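PDB 4BGV: malate dehydrogenase from Picrophilus torridus, which probably catalyses the reversible NAD(+)-dependent oxidation of (S)-malate to oxaloacetate, a step of the tricarboxylic acid cycle. Local coordinates for residues Leu21-Thr26 with Trp53-Asp58; Gly41-Ile46 with Leu57-Phe62; Lys265-Asn270 with Leu291-Asp296. One frame throughout, in Å; residues are numbered along the deposited sequence. Where two conformers were deposited one is given.

How the contacts relate
Contacts 1 and 2 are neighbours in the NAD-binding domain, their centres 11 Å apart. They meet along the chain at Leu-57 and Asp-58, where the loop after helix 50-53 runs into strand 59-63, at the edge of the six-stranded parallel sheet. Ala-22 of helix 12-23 packs on Ile-59 of strand 59-63 and on Ile-46 of helix 38-47, the Tyr-55 hydroxyl bonds to Ile-46 O, and both contacts reach the second subunit. Contact 3 comes later in the chain, in the C-terminal domain on the opposite side of the chain's centre, about 40 Å from contact 1 and 43 Å from contact 2 between centres, and touches neither.

Contact 1 (Leu21-Thr26 with Trp53-Asp58)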
ATOM      1  N   LEU A  21       1.544  10.448   7.737  1.00  6.24           N
ATOM      2  CA  LEU A  21       2.317   9.501   8.549  1.00  5.60           C
ATOM      3  C   LEU A  21       1.464   8.323   8.983  1.00  7.05           C
ATOM      4  O   LEU A  21       1.951   7.194   9.027  1.00  8.86           O
ATOM      5  CB  LEU A  21       2.888  10.187   9.792  1.00  8.11           C
ATOM      6  CG  LEU A  21       3.936  11.272   9.454  1.00 10.59           C
ATOM      7  CD1 LEU A  21       4.359  12.002  10.716  1.00 10.02           C
ATOM      8  CD2 LEU A  21       5.155  10.662   8.741  1.00  9.79           C
ATOM      9  N   ALA A  22       0.193   8.578   9.301  1.00  6.14           N
ATOM     10  CA  ALA A  22      -0.701   7.488   9.735  1.00  6.72           C
ATOM     11  C   ALA A  22      -0.971   6.522   8.591  1.00  6.13           C
ATOM     12  O   ALA A  22      -0.844   5.304   8.754  1.00  7.93           O
ATOM     13  CB  ALA A  22      -2.012   8.042  10.294  1.00  8.71           C
ATOM     14  N   ILE A  23      -1.341   7.065   7.430  1.00  6.32           N
ATOM     15  CA  ILE A  23      -1.550   6.238   6.234  1.00  7.23           C
ATOM     16  C   ILE A  23      -0.326   5.374   5.894  1.00  7.72           C
ATOM     17  O   ILE A  23      -0.460   4.203   5.552  1.00  9.74           O
ATOM     18  CB  ILE A  23      -1.948   7.124   5.028  1.00  8.27           C
ATOM     19  CG1 ILE A  23      -3.335   7.730   5.296  1.00  6.50           C
ATOM     20  CG2 ILE A  23      -1.905   6.337   3.711  1.00 10.44           C
ATOM     21  CD1 ILE A  23      -3.658   8.961   4.460  1.00  9.91           C
ATOM     22  N   ARG A  24       0.861   5.966   5.972  1.00  6.11           N
ATOM     23  CA  ARG A  24       2.092   5.252   5.658  1.00  7.30           C
ATOM     24  C   ARG A  24       2.611   4.472   6.864  1.00 11.36           C
ATOM     25  O   ARG A  24       3.680   3.855   6.808  1.00 10.84           O
ATOM     26  CB  ARG A  24       3.145   6.231   5.124  1.00  7.22           C
ATOM     27  CG  ARG A  24       2.680   6.876   3.810  1.00  9.12           C
ATOM     28  CD  ARG A  24       3.622   7.977   3.342  1.00  8.76           C
ATOM     29  NE  ARG A  24       4.913   7.503   2.833  1.00  9.52           N
ATOM     30  CZ  ARG A  24       5.111   7.118   1.572  1.00 12.26           C
ATOM     31  NH1 ARG A  24       4.082   7.088   0.728  1.00 12.61           N
ATOM     32  NH2 ARG A  24       6.321   6.729   1.150  1.00 10.95           N
ATOM     33  N   GLN A  25       1.833   4.494   7.941  1.00  7.17           N
ATOM     34  CA  GLN A  25       2.118   3.696   9.143  1.00  7.68           C
ATOM     35  C   GLN A  25       3.513   3.937   9.719  1.00  9.43           C
ATOM     36  O   GLN A  25       4.201   3.007  10.180  1.00  9.38           O
ATOM     37  CB  GLN A  25       1.840   2.211   8.862  1.00  9.30           C
ATOM     38  CG  GLN A  25       0.393   2.004   8.429  1.00 10.20           C
ATOM     39  CD  GLN A  25      -0.025   0.549   8.236  1.00 17.42           C
ATOM     40  OE1 GLN A  25       0.720  -0.381   8.533  1.00 20.07           O
ATOM     41  NE2 GLN A  25      -1.243   0.356   7.738  1.00 19.95           N
ATOM     42  N   THR A  26       3.913   5.204   9.725  1.00  8.00           N
ATOM     43  CA  THR A  26       5.278   5.557  10.094  1.00  8.47           C
ATOM     44  C   THR A  26       5.560   5.323  11.575  1.00 10.73           C
ATOM     45  O   THR A  26       6.643   4.861  11.936  1.00 14.78           O
ATOM     46  CB  THR A  26       5.609   6.997   9.678  1.00 12.91           C
ATOM     47  OG1 THR A  26       5.288   7.149   8.289  1.00  9.87           O
ATOM     48  CG2 THR A  26       7.102   7.316   9.888  1.00 12.10           C
ATOM     49  N   TRP A  53      -8.785   2.692   7.178  1.00  7.98           N
ATOM     50  CA  TRP A  53      -7.452   2.750   6.571  1.00 11.04           C
ATOM     51  C   TRP A  53      -6.605   1.533   6.968  1.00 13.23           C
ATOM     52  O   TRP A  53      -5.801   1.031   6.178  1.00 14.07           O
ATOM     53  CB  TRP A  53      -6.703   4.007   7.015  1.00 11.22           C
ATOM     54  CG  TRP A  53      -6.945   5.287   6.241  1.00  8.64           C
ATOM     55  CD1 TRP A  53      -7.548   6.426   6.704  1.00 10.11           C
ATOM     56  CD2 TRP A  53      -6.534   5.571   4.897  1.00 10.08           C
ATOM     57  NE1 TRP A  53      -7.557   7.393   5.724  1.00  9.47           N
ATOM     58  CE2 TRP A  53      -6.942   6.895   4.606  1.00 11.31           C
ATOM     59  CE3 TRP A  53      -5.870   4.833   3.909  1.00  9.27           C
ATOM     60  CZ2 TRP A  53      -6.694   7.500   3.374  1.00 10.90           C
ATOM     61  CZ3 TRP A  53      -5.635   5.429   2.677  1.00  7.32           C
ATOM     62  CH2 TRP A  53      -6.041   6.754   2.424  1.00  9.85           C
ATOM     63  N   GLY A  54      -6.747   1.093   8.213  1.00 10.22           N
ATOM     64  CA  GLY A  54      -5.969  -0.027   8.698  1.00 12.28           C
ATOM     65  C   GLY A  54      -4.770   0.282   9.582  1.00 15.63           C
ATOM     66  O   GLY A  54      -4.078  -0.645   9.981  1.00 18.93           O
ATOM     67  N   TYR A  55      -4.522   1.546   9.920  1.00 10.71           N
ATOM     68  CA  TYR A  55      -3.369   1.854  10.781  1.00  8.36           C
ATOM     69  C   TYR A  55      -3.624   1.642  12.267  1.00  8.62           C
ATOM     70  O   TYR A  55      -4.559   2.201  12.836  1.00 12.68           O
ATOM     71  CB  TYR A  55      -2.789   3.257  10.519  1.00  8.64           C
ATOM     72  CG  TYR A  55      -3.767   4.413  10.341  1.00  7.66           C
ATOM     73  CD1 TYR A  55      -4.354   5.047  11.440  1.00  8.13           C
ATOM     74  CD2 TYR A  55      -4.038   4.916   9.072  1.00  6.08           C
ATOM     75  CE1 TYR A  55      -5.218   6.130  11.272  1.00  6.84           C
ATOM     76  CE2 TYR A  55      -4.895   5.984   8.898  1.00  6.85           C
ATOM     77  CZ  TYR A  55      -5.476   6.590   9.980  1.00  8.60           C
ATOM     78  OH  TYR A  55      -6.317   7.651   9.749  1.00  9.46           O
ATOM     79  N   ASP A  56      -2.797   0.801  12.893  1.00 12.10           N
ATOM     80  CA  ASP A  56      -2.913   0.540  14.325  1.00  8.24           C
ATOM     81  C   ASP A  56      -1.872   1.381  15.053  1.00  8.28           C
ATOM     82  O   ASP A  56      -0.779   0.907  15.384  1.00 11.54           O
ATOM     83  CB  ASP A  56      -2.732  -0.947  14.624  1.00  9.01           C
ATOM     84  CG  ASP A  56      -3.987  -1.755  14.317  1.00 14.44           C
ATOM     85  OD1 ASP A  56      -5.088  -1.223  14.553  1.00 13.60           O
ATOM     86  OD2 ASP A  56      -3.870  -2.903  13.847  1.00 13.24           O
ATOM     87  N   LEU A  57      -2.223   2.644  15.271  1.00  8.73           N
ATOM     88  CA  LEU A  57      -1.322   3.636  15.843  1.00 11.03           C
ATOM     89  C   LEU A  57      -2.016   4.429  16.942  1.00 12.96           C
ATOM     90  O   LEU A  57      -3.241   4.493  17.009  1.00 10.88           O
ATOM     91  CB  LEU A  57      -0.874   4.638  14.766  1.00  7.62           C
ATOM     92  CG  LEU A  57      -0.172   4.041  13.549  1.00  7.72           C
ATOM     93  CD1 LEU A  57      -0.085   5.074  12.448  1.00  8.78           C
ATOM     94  CD2 LEU A  57       1.222   3.510  13.929  1.00  8.93           C
ATOM     95  N   ASP A  58      -1.204   5.015  17.809  1.00 10.57           N
ATOM     96  CA  ASP A  58      -1.688   5.911  18.834  1.00 12.14           C
ATOM     97  C   ASP A  58      -1.547   7.289  18.216  1.00 15.12           C
ATOM     98  O   ASP A  58      -0.461   7.673  17.769  1.00 11.94           O
ATOM     99  CB  ASP A  58      -0.800   5.747  20.067  1.00 22.48           C
ATOM    100  CG  ASP A  58      -1.270   6.558  21.247  1.00 37.20           C
ATOM    101  OD1 ASP A  58      -2.437   7.011  21.240  1.00 42.46           O
ATOM    102  OD2 ASP A  58      -0.462   6.732  22.188  1.00 40.90           O
TER
HETATM  103  O   HOH W   1      -2.618  -2.365   8.204  1.00 34.62           O
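Ala-22 and Ile-23, in the last turn of helix 12-23, each set a carbon over the face of an aromatic ring from 53-58. Ala-22 CB stands above the centre of the Tyr-55 ring, 3.6 Å from its centroid and only 6° off the ring normal, a CH-pi contact. Tyr-55 CG lies between its own backbone N and carbonyl carbon (chi1 43°), which brings the root of the ring in under Ala-22, and Tyr-55 CD2 comes within 3.2 Å of Ala-22 O. The Tyr-55 hydroxyl bonds to Ile-46 O and Gln-19 NE2. Ile-23 treats Trp-53 likewise: CG1 lies 3.7 Å from the centroid of the six-membered ring, over its face, while CD1 runs on to CZ2 of Trp-53 at 3.5 Å. Leu-57 adds its CD1 against Ala-22 CA, 3.7 Å away. An alanine in place of Trp-53 removes the indole from beside CG1, CG2 and CD1 of Ile-23, which would probably open a gap there and weaken the packing on Ile-236 of the second subunit.

Gln-25 ends the helix in a Schellman motif with positive phi, Thr-26 N bonding back to Leu-21 O. The Gln-25 side chain, extended beyond CG, crosses Tyr-55 obliquely with amide and ring planes 76° apart and meets 53-58 through a water, which accepts from Gln-25 NE2 (3.1 Å) and donates to Gly-54 O (2.9 Å). Asp-56, on the far side of the loop, bonds to Ser-168 and Phe-169 of the second subunit and forms a salt bridge with Arg-249 of the third.

No direct hydrogen bond joins the two segments. Aliphatic carbon on aromatic faces holds the helix end to the loop, and the water-mediated polar link lies beside this apolar core, at the solvent-exposed Gln-25.

Contact 2 (Gly41-Ile46 with Leu57-Phe62); sequences GKALDI and LDIKGF
Helix 38-47 packs on edge strand 59-63 of the Rossmann-type parallel sheet, the Ala-43 methyl resting on the strand backbone. The helix belongs to the beta-alpha-beta crossover that carries the chain from strand 28-33 to its parallel neighbour 59-63. The axes of 41-46 and 59-62 run nearly antiparallel (164°) and approach to 6.4 Å, a closeness the small residues permit. Ala-43 CB lies 3.4 Å from both Lys-60 C and Gly-61 N, the two ends of one peptide bond. A side chain on Gly-61 would point toward the helix, its CB only about 3.3 Å from Ala-43 CB, so glycine here lets the helix sit low on the strand.

Two residues before Gly-61, Ile-59 also points toward the helix. Its CG2, anti to the backbone N, reaches within 3.7 Å of Ala-43 O, whereas CD1, at the end of the other branch, touches Ile-46 CG2 at 3.7 Å; the two isoleucine side chains cross at about a right angle. Lys-60 points away from the helix and makes a long salt bridge with Asp-58.

Lys-42 NZ bonds to Ala-10 O in the loop predicted to bind NAD(+), and Asp-45 accepts hydrogen bonds from the Tyr-225 hydroxyl and from backbone N atoms, all of the second subunit. Across the contact itself no hydrogen bond forms: the attachment is apolar and depends on close fit, with polar links left to the helix's other sides.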
ATOM      1  N   GLY A  41      -8.578  17.798  18.165  1.00 11.53           N
ATOM      2  CA  GLY A  41      -9.578  17.564  17.137  1.00 11.73           C
ATOM      3  C   GLY A  41      -8.992  16.920  15.891  1.00 11.21           C
ATOM      4  O   GLY A  41      -9.574  15.973  15.347  1.00  9.80           O
ATOM      5  N   LYS A  42      -7.848  17.420  15.430  1.00  9.93           N
ATOM      6  CA  LYS A  42      -7.218  16.851  14.233  1.00  9.11           C
ATOM      7  C   LYS A  42      -6.803  15.410  14.499  1.00 11.85           C
ATOM      8  O   LYS A  42      -7.037  14.529  13.662  1.00  6.96           O
ATOM      9  CB  LYS A  42      -6.009  17.694  13.776  1.00  8.15           C
ATOM     10  CG  LYS A  42      -6.376  19.095  13.296  1.00 10.82           C
ATOM     11  CD  LYS A  42      -7.094  19.079  11.944  1.00 10.56           C
ATOM     12  CE  LYS A  42      -7.410  20.499  11.403  1.00 12.71           C
ATOM     13  NZ  LYS A  42      -6.188  21.256  10.985  1.00  9.31           N
ATOM     14  N   ALA A  43      -6.217  15.166  15.674  1.00  7.37           N
ATOM     15  CA  ALA A  43      -5.804  13.810  16.050  1.00 11.95           C
ATOM     16  C   ALA A  43      -6.983  12.840  16.095  1.00 11.31           C
ATOM     17  O   ALA A  43      -6.894  11.715  15.590  1.00 10.21           O
ATOM     18  CB  ALA A  43      -5.096  13.824  17.393  1.00 11.76           C
ATOM     19  N   LEU A  44      -8.091  13.275  16.683  1.00  8.42           N
ATOM     20  CA  LEU A  44      -9.242  12.385  16.820  1.00  9.33           C
ATOM     21  C   LEU A  44      -9.881  12.080  15.456  1.00  8.98           C
ATOM     22  O   LEU A  44     -10.317  10.959  15.199  1.00  9.94           O
ATOM     23  CB  LEU A  44     -10.284  12.969  17.789  1.00 10.32           C
ATOM     24  CG  LEU A  44     -11.490  12.067  18.125  1.00 11.04           C
ATOM     25  CD1 LEU A  44     -11.031  10.700  18.641  1.00 11.59           C
ATOM     26  CD2 LEU A  44     -12.425  12.716  19.161  1.00 10.29           C
ATOM     27  N   ASP A  45      -9.950  13.092  14.601  1.00  8.14           N
ATOM     28  CA  ASP A  45     -10.559  12.951  13.279  1.00  7.67           C
ATOM     29  C   ASP A  45      -9.695  11.987  12.480  1.00  9.26           C
ATOM     30  O   ASP A  45     -10.201  11.112  11.791  1.00  9.15           O
ATOM     31  CB  ASP A  45     -10.621  14.334  12.602  1.00  9.37           C
ATOM     32  CG  ASP A  45     -11.555  14.381  11.386  1.00  9.24           C
ATOM     33  OD1 ASP A  45     -12.286  13.397  11.103  1.00  8.73           O
ATOM     34  OD2 ASP A  45     -11.552  15.429  10.705  1.00  8.86           O
ATOM     35  N   ILE A  46      -8.383  12.144  12.588  1.00  7.83           N
ATOM     36  CA  ILE A  46      -7.462  11.235  11.910  1.00  7.96           C
ATOM     37  C   ILE A  46      -7.579   9.821  12.496  1.00  8.31           C
ATOM     38  O   ILE A  46      -7.677   8.839  11.755  1.00  9.18           O
ATOM     39  CB  ILE A  46      -6.005  11.753  12.001  1.00  6.93           C
ATOM     40  CG1 ILE A  46      -5.826  12.994  11.101  1.00  8.62           C
ATOM     41  CG2 ILE A  46      -5.015  10.649  11.618  1.00  9.34           C
ATOM     42  CD1 ILE A  46      -4.517  13.779  11.353  1.00  8.60           C
ATOM     43  N   LEU A  57      -2.223   2.644  15.271  1.00  8.73           N
ATOM     44  CA  LEU A  57      -1.322   3.636  15.843  1.00 11.03           C
ATOM     45  C   LEU A  57      -2.016   4.429  16.942  1.00 12.96           C
ATOM     46  O   LEU A  57      -3.241   4.493  17.009  1.00 10.88           O
ATOM     47  CB  LEU A  57      -0.874   4.638  14.766  1.00  7.62           C
ATOM     48  CG  LEU A  57      -0.172   4.041  13.549  1.00  7.72           C
ATOM     49  CD1 LEU A  57      -0.085   5.074  12.448  1.00  8.78           C
ATOM     50  CD2 LEU A  57       1.222   3.510  13.929  1.00  8.93           C
ATOM     51  N   ASP A  58      -1.204   5.015  17.809  1.00 10.57           N
ATOM     52  CA  ASP A  58      -1.688   5.911  18.834  1.00 12.14           C
ATOM     53  C   ASP A  58      -1.547   7.289  18.216  1.00 15.12           C
ATOM     54  O   ASP A  58      -0.461   7.673  17.769  1.00 11.94           O
ATOM     55  CB  ASP A  58      -0.800   5.747  20.067  1.00 22.48           C
ATOM     56  CG  ASP A  58      -1.270   6.558  21.247  1.00 37.20           C
ATOM     57  OD1 ASP A  58      -2.437   7.011  21.240  1.00 42.46           O
ATOM     58  OD2 ASP A  58      -0.462   6.732  22.188  1.00 40.90           O
ATOM     59  N   ILE A  59      -2.652   8.016  18.131  1.00  8.73           N
ATOM     60  CA  ILE A  59      -2.624   9.346  17.545  1.00  9.93           C
ATOM     61  C   ILE A  59      -3.304  10.286  18.533  1.00 14.03           C
ATOM     62  O   ILE A  59      -4.486  10.110  18.847  1.00 11.05           O
ATOM     63  CB  ILE A  59      -3.343   9.356  16.179  1.00  9.88           C
ATOM     64  CG1 ILE A  59      -2.714   8.288  15.257  1.00 11.48           C
ATOM     65  CG2 ILE A  59      -3.292  10.744  15.559  1.00 11.68           C
ATOM     66  CD1 ILE A  59      -3.325   8.221  13.884  1.00 15.05           C
ATOM     67  N   LYS A  60      -2.541  11.238  19.064  1.00  8.31           N
ATOM     68  CA  LYS A  60      -3.038  12.092  20.156  1.00  9.30           C
ATOM     69  C   LYS A  60      -2.784  13.566  19.858  1.00  9.56           C
ATOM     70  O   LYS A  60      -1.860  13.901  19.106  1.00 11.97           O
ATOM     71  CB  LYS A  60      -2.359  11.715  21.474  1.00 17.07           C
ATOM     72  CG  LYS A  60      -2.672  10.308  21.965  1.00 23.88           C
ATOM     73  CD  LYS A  60      -2.074  10.080  23.350  1.00 29.84           C
ATOM     74  CE  LYS A  60      -2.429   8.702  23.898  1.00 36.09           C
ATOM     75  NZ  LYS A  60      -3.857   8.602  24.297  1.00 43.05           N
ATOM     76  N   GLY A  61      -3.599  14.447  20.436  1.00  9.44           N
ATOM     77  CA  GLY A  61      -3.381  15.879  20.265  1.00 11.45           C
ATOM     78  C   GLY A  61      -3.388  16.635  21.586  1.00 14.42           C
ATOM     79  O   GLY A  61      -4.130  16.274  22.500  1.00 10.03           O
ATOM     80  N   PHE A  62      -2.588  17.700  21.679  1.00 11.35           N
ATOM     81  CA  PHE A  62      -2.423  18.430  22.930  1.00 15.17           C
ATOM     82  C   PHE A  62      -2.416  19.932  22.699  1.00 14.59           C
ATOM     83  O   PHE A  62      -1.927  20.394  21.667  1.00 11.29           O
ATOM     84  CB  PHE A  62      -1.110  18.022  23.596  1.00 11.83           C
ATOM     85  CG  PHE A  62      -1.026  16.563  23.906  1.00 13.71           C
ATOM     86  CD1 PHE A  62      -1.575  16.061  25.078  1.00 17.02           C
ATOM     87  CD2 PHE A  62      -0.437  15.685  23.001  1.00 14.59           C
ATOM     88  CE1 PHE A  62      -1.514  14.698  25.370  1.00 17.20           C
ATOM     89  CE2 PHE A  62      -0.372  14.328  23.277  1.00 14.05           C
ATOM     90  CZ  PHE A  62      -0.908  13.835  24.464  1.00 17.41           C
TER

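Contact 3 (Lys265-Asn270 with Leu291-Asp296); sequences KTYLVN and LKFNED
Leu-291 meets Tyr-267 first: its backbone N donates to the Tyr-267 hydroxyl over 3.1 Å, with an N-H...O angle of 148°. The same hydroxyl has its stronger partner in Tyr-289 O, and Leu-291 CG lies 3.4 Å from Tyr-267 OH. Leu-291 O faces Thr-266 twice over, 3.5 Å from its CG2 and, by way of a water that donates to this carbonyl, linked to its OG1. Thr-266 CG2 in turn covers the centre of one face of the Tyr-267 ring.

Lys-292 turns outward, where its NZ forms a salt bridge with Asp-200 of the fourth subunit. Phe-293 comes back in and crosses Tyr-267 at about a right angle, ring planes 83° apart, with CZ 3.6 Å from Tyr-267 CE1; Tyr-267 CD1 and CE1 lie at the edge of the Phe-293 ring, near its plane. Phe-293 CE1 approaches Thr-266 O at 3.7 Å. Trp-301 meets both rings and bonds through NE1 to Tyr-267 O.

Asn-294 then closes the loop as the N-cap of helix 295-321, OD1 accepting from Glu-297 N. In the C-terminal domain, the end of helix 262-267 is thereby joined by an aromatic cluster to the capped start of the long final helix.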
ATOM      1  N   LYS A 265      34.061  24.109   1.482  1.00 19.17           N
ATOM      2  CA  LYS A 265      34.870  24.387   0.303  1.00 22.71           C
ATOM      3  C   LYS A 265      34.051  24.233  -0.981  1.00 21.66           C
ATOM      4  O   LYS A 265      34.288  24.932  -1.963  1.00 21.25           O
ATOM      5  CB  LYS A 265      36.114  23.490   0.282  1.00 24.91           C
ATOM      6  CG  LYS A 265      36.960  23.642   1.542  1.00 33.86           C
ATOM      7  CD  LYS A 265      38.062  22.595   1.640  1.00 40.95           C
ATOM      8  CE  LYS A 265      39.283  22.977   0.821  1.00 46.30           C
ATOM      9  NZ  LYS A 265      40.427  22.040   1.052  1.00 48.53           N
ATOM     10  N   THR A 266      33.086  23.316  -0.966  1.00 18.71           N
ATOM     11  CA  THR A 266      32.196  23.096  -2.107  1.00 18.93           C
ATOM     12  C   THR A 266      31.016  24.070  -2.165  1.00 22.56           C
ATOM     13  O   THR A 266      30.680  24.605  -3.232  1.00 22.43           O
ATOM     14  CB  THR A 266      31.633  21.648  -2.084  1.00 23.64           C
ATOM     15  OG1 THR A 266      32.687  20.722  -2.388  1.00 26.18           O
ATOM     16  CG2 THR A 266      30.499  21.484  -3.100  1.00 20.89           C
ATOM     17  N   TYR A 267      30.369  24.292  -1.024  1.00 14.57           N
ATOM     18  CA  TYR A 267      29.137  25.080  -1.014  1.00 14.84           C
ATOM     19  C   TYR A 267      29.304  26.539  -0.595  1.00 16.93           C
ATOM     20  O   TYR A 267      28.332  27.285  -0.563  1.00 18.74           O
ATOM     21  CB  TYR A 267      28.048  24.370  -0.204  1.00 18.27           C
ATOM     22  CG  TYR A 267      27.620  23.085  -0.870  1.00 11.10           C
ATOM     23  CD1 TYR A 267      26.906  23.120  -2.056  1.00 12.07           C
ATOM     24  CD2 TYR A 267      27.964  21.839  -0.336  1.00 12.45           C
ATOM     25  CE1 TYR A 267      26.522  21.948  -2.699  1.00 13.27           C
ATOM     26  CE2 TYR A 267      27.578  20.649  -0.969  1.00 12.64           C
ATOM     27  CZ  TYR A 267      26.860  20.714  -2.148  1.00 13.95           C
ATOM     28  OH  TYR A 267      26.480  19.554  -2.803  1.00 15.50           O
ATOM     29  N   LEU A 268      30.534  26.931  -0.275  1.00 18.65           N
ATOM     30  CA  LEU A 268      30.888  28.346  -0.091  1.00 18.83           C
ATOM     31  C   LEU A 268      30.128  29.026   1.040  1.00 17.81           C
ATOM     32  O   LEU A 268      29.967  30.248   1.047  1.00 16.91           O
ATOM     33  CB  LEU A 268      30.685  29.124  -1.395  1.00 15.42           C
ATOM     34  CG  LEU A 268      31.193  28.423  -2.660  1.00 17.12           C
ATOM     35  CD1 LEU A 268      30.976  29.306  -3.875  1.00 22.46           C
ATOM     36  CD2 LEU A 268      32.654  28.056  -2.521  1.00 22.41           C
ATOM     37  N   VAL A 269      29.647  28.225   1.982  1.00 22.43           N
ATOM     38  CA  VAL A 269      29.083  28.742   3.220  1.00 22.88           C
ATOM     39  C   VAL A 269      29.677  27.951   4.354  1.00 20.30           C
ATOM     40  O   VAL A 269      30.064  26.787   4.174  1.00 17.69           O
ATOM     41  CB  VAL A 269      27.548  28.581   3.305  1.00 22.42           C
ATOM     42  CG1 VAL A 269      26.857  29.564   2.401  1.00 19.57           C
ATOM     43  CG2 VAL A 269      27.127  27.142   2.968  1.00 21.30           C
ATOM     44  N   ASN A 270      29.742  28.566   5.526  1.00 16.54           N
ATOM     45  CA  ASN A 270      30.215  27.835   6.690  1.00 20.79           C
ATOM     46  C   ASN A 270      29.339  28.072   7.911  1.00 19.06           C
ATOM     47  O   ASN A 270      28.989  29.212   8.233  1.00 17.55           O
ATOM     48  CB  ASN A 270      31.673  28.184   6.987  1.00 27.86           C
ATOM     49  CG  ASN A 270      32.268  27.310   8.069  1.00 32.56           C
ATOM     50  OD1 ASN A 270      32.365  26.087   7.917  1.00 30.90           O
ATOM     51  ND2 ASN A 270      32.680  27.933   9.173  1.00 36.27           N
ATOM     52  N   LEU A 291      28.594  18.457  -4.828  1.00 11.56           N
ATOM     53  CA  LEU A 291      28.383  18.562  -6.268  1.00 16.72           C
ATOM     54  C   LEU A 291      29.484  19.341  -6.972  1.00 17.50           C
ATOM     55  O   LEU A 291      30.127  20.196  -6.373  1.00 12.82           O
ATOM     56  CB  LEU A 291      27.043  19.253  -6.552  1.00 11.67           C
ATOM     57  CG  LEU A 291      25.802  18.581  -5.976  1.00 14.54           C
ATOM     58  CD1 LEU A 291      24.587  19.469  -6.213  1.00 15.09           C
ATOM     59  CD2 LEU A 291      25.602  17.210  -6.601  1.00 13.48           C
ATOM     60  N   LYS A 292      29.677  19.034  -8.250  1.00 12.61           N
ATOM     61  CA  LYS A 292      30.473  19.859  -9.141  1.00 23.33           C
ATOM     62  C   LYS A 292      29.516  20.795  -9.871  1.00 19.64           C
ATOM     63  O   LYS A 292      28.579  20.339 -10.512  1.00 23.45           O
ATOM     64  CB  LYS A 292      31.189  18.989 -10.170  1.00 26.98           C
ATOM     65  CG  LYS A 292      31.920  17.784  -9.602  1.00 35.11           C
ATOM     66  CD  LYS A 292      32.838  17.188 -10.667  1.00 42.25           C
ATOM     67  CE  LYS A 292      32.923  15.678 -10.576  1.00 44.76           C
ATOM     68  NZ  LYS A 292      32.251  15.044 -11.746  1.00 48.37           N
ATOM     69  N   PHE A 293      29.747  22.097  -9.774  1.00 15.44           N
ATOM     70  CA  PHE A 293      28.880  23.073 -10.430  1.00 15.22           C
ATOM     71  C   PHE A 293      29.442  23.456 -11.796  1.00 15.29           C
ATOM     72  O   PHE A 293      30.645  23.682 -11.933  1.00 18.95           O
ATOM     73  CB  PHE A 293      28.780  24.370  -9.598  1.00 16.08           C
ATOM     74  CG  PHE A 293      28.135  24.202  -8.240  1.00 19.43           C
ATOM     75  CD1 PHE A 293      28.861  23.720  -7.159  1.00 23.13           C
ATOM     76  CD2 PHE A 293      26.811  24.557  -8.038  1.00 17.46           C
ATOM     77  CE1 PHE A 293      28.261  23.585  -5.906  1.00 22.07           C
ATOM     78  CE2 PHE A 293      26.210  24.430  -6.787  1.00 14.38           C
ATOM     79  CZ  PHE A 293      26.936  23.945  -5.725  1.00 18.97           C
ATOM     80  N   ASN A 294      28.581  23.559 -12.803  1.00 15.29           N
ATOM     81  CA  ASN A 294      28.986  24.252 -14.025  1.00 16.21           C
ATOM     82  C   ASN A 294      28.864  25.768 -13.802  1.00 15.67           C
ATOM     83  O   ASN A 294      28.393  26.203 -12.753  1.00 15.14           O
ATOM     84  CB  ASN A 294      28.231  23.740 -15.279  1.00 15.82           C
ATOM     85  CG  ASN A 294      26.758  24.145 -15.320  1.00 21.68           C
ATOM     86  OD1 ASN A 294      26.318  25.049 -14.605  1.00 23.56           O
ATOM     87  ND2 ASN A 294      25.987  23.482 -16.197  1.00 17.86           N
ATOM     88  N   GLU A 295      29.273  26.568 -14.769  1.00 16.53           N
ATOM     89  CA  GLU A 295      29.312  28.014 -14.562  0.50 16.89           C
ATOM     90  C   GLU A 295      27.939  28.636 -14.294  1.00 17.73           C
ATOM     91  O   GLU A 295      27.806  29.517 -13.434  1.00 18.26           O
ATOM     92  CB  GLU A 295      30.031  28.714 -15.723  0.50 20.42           C
ATOM     93  CG  GLU A 295      29.723  30.203 -15.874  0.50 24.83           C
ATOM     94  CD  GLU A 295      30.085  31.034 -14.651  0.50 26.49           C
ATOM     95  OE1 GLU A 295      30.820  30.541 -13.770  0.50 29.81           O
ATOM     96  OE2 GLU A 295      29.627  32.195 -14.573  0.50 23.29           O
ATOM     97  N   ASP A 296      26.914  28.184 -15.008  1.00 16.52           N
ATOM     98  CA  ASP A 296      25.567  28.724 -14.790  1.00 20.22           C
ATOM     99  C   ASP A 296      25.063  28.392 -13.385  1.00 17.38           C
ATOM    100  O   ASP A 296      24.526  29.252 -12.678  1.00 16.00           O
ATOM    101  CB  ASP A 296      24.581  28.186 -15.828  1.00 24.16           C
ATOM    102  CG  ASP A 296      24.655  28.928 -17.138  1.00 38.62           C
ATOM    103  OD1 ASP A 296      25.191  30.058 -17.149  1.00 42.38           O
ATOM    104  OD2 ASP A 296      24.171  28.386 -18.158  1.00 44.13           O
TER
HETATM  105  O   HOH W   2      32.753  19.851  -5.351  1.00 39.58           O